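Local coordinates for extracellular protein containing a SCP domain (Bacillus anthracis, PDB 4IFA) that is of unknown function but is an extracellular protein that joins a CAP-associated N-terminal region to an SCP (CAP superfamily) domain, at residues 66-71 / 82-86; 153-157 / 168-172. All coordinates share one frame; numbering follows the deposited sequence. Where two conformers were deposited one is given.

Contact 1: residues 66-71 / 82-86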
# COMPACT_ATOMS: atom_id res chain seq x y z
N TRP A 66 2.90 0.37 -20.96
CA TRP A 66 2.48 1.39 -19.96
C TRP A 66 3.10 2.78 -20.07
O TRP A 66 2.62 3.73 -19.43
CB TRP A 66 2.70 0.85 -18.51
CG TRP A 66 1.43 0.57 -17.77
CD1 TRP A 66 0.81 1.41 -16.90
CD2 TRP A 66 0.61 -0.60 -17.87
NE1 TRP A 66 -0.33 0.84 -16.46
CE2 TRP A 66 -0.49 -0.40 -17.01
CE3 TRP A 66 0.70 -1.81 -18.56
CZ2 TRP A 66 -1.52 -1.34 -16.85
CZ3 TRP A 66 -0.31 -2.75 -18.39
CH2 TRP A 66 -1.39 -2.52 -17.54
N GLY A 67 4.17 2.93 -20.85
CA GLY A 67 4.90 4.20 -20.95
C GLY A 67 5.87 4.38 -19.78
O GLY A 67 6.03 3.48 -18.95
N GLU A 68 6.51 5.54 -19.71
CA GLU A 68 7.45 5.82 -18.64
C GLU A 68 6.66 6.05 -17.35
O GLU A 68 5.62 6.72 -17.36
CB GLU A 68 8.30 7.07 -18.93
CG GLU A 68 9.40 6.91 -19.99
CD GLU A 68 10.63 6.11 -19.53
OE1 GLU A 68 10.77 5.78 -18.33
OE2 GLU A 68 11.50 5.81 -20.40
N PRO A 69 7.13 5.44 -16.24
CA PRO A 69 6.48 5.70 -14.97
C PRO A 69 6.72 7.15 -14.52
O PRO A 69 7.65 7.82 -15.00
CB PRO A 69 7.19 4.74 -14.02
CG PRO A 69 8.53 4.55 -14.58
CD PRO A 69 8.38 4.68 -16.07
N SER A 70 5.89 7.61 -13.59
CA SER A 70 6.04 8.94 -13.01
C SER A 70 7.29 8.99 -12.15
O SER A 70 8.13 9.90 -12.28
CB SER A 70 4.84 9.24 -12.11
OG SER A 70 3.64 8.87 -12.76
N ARG A 71 7.43 7.96 -11.30
CA ARG A 71 8.51 7.86 -10.30
C ARG A 71 9.09 6.44 -10.37
O ARG A 71 8.35 5.48 -10.62
CB ARG A 71 7.96 7.96 -8.83
CG ARG A 71 7.38 9.25 -8.43
CD ARG A 71 7.55 9.49 -6.93
NE ARG A 71 7.10 8.38 -6.09
CZ ARG A 71 5.82 8.08 -5.88
NH1 ARG A 71 5.48 7.08 -5.08
NH2 ARG A 71 4.87 8.78 -6.47
N TRP A 82 8.01 1.10 -9.98
CA TRP A 82 7.74 1.98 -11.12
C TRP A 82 6.30 2.42 -10.85
O TRP A 82 5.34 1.62 -10.98
CB TRP A 82 7.84 1.22 -12.44
CG TRP A 82 9.21 0.87 -12.93
CD1 TRP A 82 10.31 0.59 -12.18
CD2 TRP A 82 9.56 0.65 -14.29
NE1 TRP A 82 11.37 0.26 -13.02
CE2 TRP A 82 10.93 0.30 -14.32
CE3 TRP A 82 8.85 0.74 -15.49
CZ2 TRP A 82 11.61 0.03 -15.52
CZ3 TRP A 82 9.53 0.50 -16.68
CH2 TRP A 82 10.89 0.12 -16.69
N VAL A 83 6.10 3.70 -10.54
CA VAL A 83 4.80 4.19 -10.08
C VAL A 83 4.09 4.98 -11.16
O VAL A 83 4.64 5.93 -11.70
CB VAL A 83 5.01 5.13 -8.88
CG1 VAL A 83 3.70 5.65 -8.34
CG2 VAL A 83 5.73 4.37 -7.77
N TYR A 84 2.85 4.60 -11.45
CA TYR A 84 1.96 5.26 -12.40
C TYR A 84 0.81 5.91 -11.61
O TYR A 84 -0.24 5.31 -11.45
CB TYR A 84 1.44 4.24 -13.42
CG TYR A 84 2.55 3.69 -14.28
CD1 TYR A 84 2.84 4.24 -15.52
CD2 TYR A 84 3.33 2.62 -13.84
CE1 TYR A 84 3.90 3.76 -16.31
CE2 TYR A 84 4.39 2.13 -14.61
CZ TYR A 84 4.65 2.67 -15.85
OH TYR A 84 5.70 2.17 -16.60
N ASN A 85 1.06 7.13 -11.15
CA ASN A 85 0.11 7.81 -10.25
C ASN A 85 -0.50 9.08 -10.82
O ASN A 85 -1.18 9.78 -10.08
CB ASN A 85 0.82 8.19 -8.94
CG ASN A 85 1.87 9.25 -9.13
OD1 ASN A 85 2.33 9.45 -10.25
ND2 ASN A 85 2.28 9.94 -8.07
N GLN A 86 -0.32 9.38 -12.09
CA GLN A 86 -0.83 10.68 -12.58
C GLN A 86 -2.34 10.74 -12.78
O GLN A 86 -2.92 11.83 -12.88
CB GLN A 86 -0.02 11.17 -13.78
CG GLN A 86 1.48 11.44 -13.44
CD GLN A 86 1.72 12.53 -12.36
OE1 GLN A 86 1.35 13.70 -12.54
NE2 GLN A 86 2.37 12.14 -11.25
O HOH W 1 1.51 7.96 -14.27
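The ring of Tyr84 is sandwiched between Trp66 and Pro69. Its CG lies anti to the carbonyl carbon (chi1 -65°), which swings the ring along the loop between them. Trp66 presents the edge of its five-membered ring to one face in a T-shaped (edge-to-face) pair, with centroids 4.8 Å apart and CD1 over the ring centre. On the opposite face Pro69 CA makes a CH-pi contact 3.8 Å from the Tyr84 centroid. At the rim, Tyr84 OH donates to Gly67 O at 2.7 Å. Gly67 has just left helix 59-66 with positive phi. Pro69 CG also rests against the Trp82 ring.

Beyond this the backbones join in a classic beta bulge. Ser70 and Arg71 both face Val83: Ser70 N reaches Val83 O at 2.8 Å, Arg71 N reaches the same oxygen only weakly, and Val83 N bonds Arg71 O at 2.9 Å. In the conformer given, Ser70 OG donates to Asn85 OD1 at 2.9 Å, and a water links Ser70 OG to Gln86 N. Gln86 NE2 also donates to Asn85 OD1. Arg71 NE pairs with Glu73, and Asn85 ND2 bonds Asp226 on helix 210-234.

Two covered faces and a bonded hydroxyl fix the tyrosine. With the bulge, they tie the loop after helix 59-66 to strand 80-84.

Contact 2: residues 153-157 / 168-172; sequences VMEQP and LYFDH
Glu155 and Pro157 pin the end of helix 150-155 to strand 164-171 through their carbonyls. Phe170 N donates to Glu155 O at 2.8 Å, with an N-H...O angle of 175°. Leu168 N donates to Pro157 O at 2.9 Å and is almost as straight. Between these two bonds Gln156 CA makes a CA-H...O contact of 3.3 Å with Leu168 O. Gln156 is the first residue to leave the helical conformation, and the chain then continues into the edge strand 158-161.

The apolar contacts involve Pro157 and Phe170. Pro157 CD meets the edge of the Phe170 ring at CD2, 4.0 Å away, and the two side chains cross at about a right angle. The other neighbours of Phe170 include Tyr122, an edge-to-face partner, and Val125 of helix 122-128. Leu168 also touches Val125.

The polar side chains meet differently. Gln156 lies alongside Tyr169, and its CB approaches CD1 of that ring at 3.8 Å. Its chain runs extended beyond CG (chi2 167°), which carries OE1 toward the phenol end. There a water donates to Gln156 OE1 at 2.7 Å and lies 2.8 Å from Tyr169 OH. The hydroxyl is also bonded to Arg181. Glu155 OE2 sits over a face of the His172 imidazole, 3.2 Å from ND1, but the angle is too poor for a hydrogen bond. His172 ND1 is bonded to Asn307 instead.

The direct hydrogen bonds across this contact are therefore all backbone to backbone. The side chains add a proline-phenylalanine contact, a water bridge and a carboxylate over an imidazole; that last approach would probably be favourable if the histidine were protonated.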
# COMPACT_ATOMS: atom_id res chain seq x y z
N VAL A 153 -7.97 -13.52 6.50
CA VAL A 153 -8.82 -14.10 5.48
C VAL A 153 -9.92 -13.10 5.01
O VAL A 153 -10.31 -13.11 3.84
CB VAL A 153 -9.41 -15.45 5.94
CG1 VAL A 153 -10.56 -15.93 5.04
CG2 VAL A 153 -8.30 -16.50 6.02
N MSE A 154 -10.40 -12.26 5.93
CA MSE A 154 -11.44 -11.26 5.59
C MSE A 154 -10.93 -9.93 5.09
O MSE A 154 -11.66 -9.22 4.39
CB MSE A 154 -12.34 -10.99 6.78
CG MSE A 154 -13.21 -12.18 7.18
SE MSE A 154 -14.39 -11.82 8.68
CE MSE A 154 -13.08 -11.74 10.10
N GLU A 155 -9.70 -9.56 5.47
CA GLU A 155 -9.11 -8.29 5.06
C GLU A 155 -8.09 -8.32 3.94
O GLU A 155 -7.97 -7.31 3.23
CB GLU A 155 -8.47 -7.57 6.29
CG GLU A 155 -9.53 -7.27 7.35
CD GLU A 155 -9.01 -6.56 8.59
OE1 GLU A 155 -7.80 -6.26 8.68
OE2 GLU A 155 -9.84 -6.35 9.50
N GLN A 156 -7.33 -9.40 3.82
CA GLN A 156 -6.24 -9.49 2.85
C GLN A 156 -5.86 -10.92 2.48
O GLN A 156 -4.70 -11.32 2.60
CB GLN A 156 -5.02 -8.71 3.35
CG GLN A 156 -4.61 -9.11 4.78
CD GLN A 156 -3.25 -8.60 5.20
OE1 GLN A 156 -2.29 -8.69 4.44
NE2 GLN A 156 -3.15 -8.13 6.44
N PRO A 157 -6.86 -11.70 2.02
CA PRO A 157 -6.63 -13.09 1.65
C PRO A 157 -5.72 -13.21 0.39
O PRO A 157 -5.51 -12.23 -0.34
CB PRO A 157 -8.05 -13.62 1.36
CG PRO A 157 -8.78 -12.41 0.90
CD PRO A 157 -8.28 -11.32 1.80
N LEU A 168 -5.58 -9.91 -2.03
CA LEU A 168 -6.81 -9.14 -2.28
C LEU A 168 -7.11 -8.29 -1.07
O LEU A 168 -7.59 -8.80 -0.06
CB LEU A 168 -7.97 -10.08 -2.63
CG LEU A 168 -7.72 -11.10 -3.75
CD1 LEU A 168 -8.95 -12.02 -3.89
CD2 LEU A 168 -7.43 -10.41 -5.06
N TYR A 169 -6.86 -6.99 -1.17
CA TYR A 169 -7.05 -6.10 -0.04
C TYR A 169 -8.48 -5.59 0.00
O TYR A 169 -8.98 -4.98 -0.95
CB TYR A 169 -6.08 -4.92 -0.11
CG TYR A 169 -4.65 -5.18 0.30
CD1 TYR A 169 -4.33 -5.44 1.63
CD2 TYR A 169 -3.59 -5.09 -0.61
CE1 TYR A 169 -3.04 -5.63 2.05
CE2 TYR A 169 -2.29 -5.26 -0.18
CZ TYR A 169 -2.02 -5.53 1.13
OH TYR A 169 -0.72 -5.63 1.61
N PHE A 170 -9.14 -5.84 1.13
CA PHE A 170 -10.52 -5.40 1.37
C PHE A 170 -10.59 -4.31 2.45
O PHE A 170 -9.76 -4.27 3.36
CB PHE A 170 -11.38 -6.56 1.85
CG PHE A 170 -11.73 -7.52 0.77
CD1 PHE A 170 -12.87 -7.33 0.01
CD2 PHE A 170 -10.90 -8.58 0.47
CE1 PHE A 170 -13.19 -8.21 -1.05
CE2 PHE A 170 -11.20 -9.44 -0.57
CZ PHE A 170 -12.33 -9.25 -1.33
N ASP A 171 -11.61 -3.48 2.33
CA ASP A 171 -12.10 -2.65 3.41
C ASP A 171 -13.18 -3.50 4.06
O ASP A 171 -14.24 -3.71 3.48
CB ASP A 171 -12.69 -1.37 2.80
CG ASP A 171 -13.30 -0.47 3.85
OD1 ASP A 171 -13.81 -0.97 4.88
OD2 ASP A 171 -13.21 0.77 3.67
N HIS A 172 -12.88 -4.06 5.23
CA HIS A 172 -13.85 -4.99 5.87
C HIS A 172 -15.07 -4.29 6.38
O HIS A 172 -16.07 -4.96 6.71
CB HIS A 172 -13.23 -5.84 6.99
CG HIS A 172 -13.22 -5.19 8.34
ND1 HIS A 172 -12.24 -4.31 8.73
CD2 HIS A 172 -14.05 -5.33 9.40
CE1 HIS A 172 -12.48 -3.92 9.97
NE2 HIS A 172 -13.57 -4.52 10.40
O HOH W 2 -0.65 -6.53 4.29

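Overall arrangement
Contacts 1 and 2 join the same seven-stranded antiparallel sheet from its two ends, on opposite sides of the chain's centre, with centres about 26 Å apart. Each ties the C-terminal end of a helix and the residues that follow it to the strand next to an edge strand: 80-84 beside 71-74, and 164-171 beside 158-161. Contact 1 is a surface contact, built on aromatic rings, a beta bulge and side-chain hydrogen bonds. Contact 2 is partly buried and relies on straight backbone bonds, with apolar side chains packed against helix 122-128. Their outer partners differ too: contact 1 reaches helix 210-234, whereas contact 2 meets helix 298-306 and Asn307.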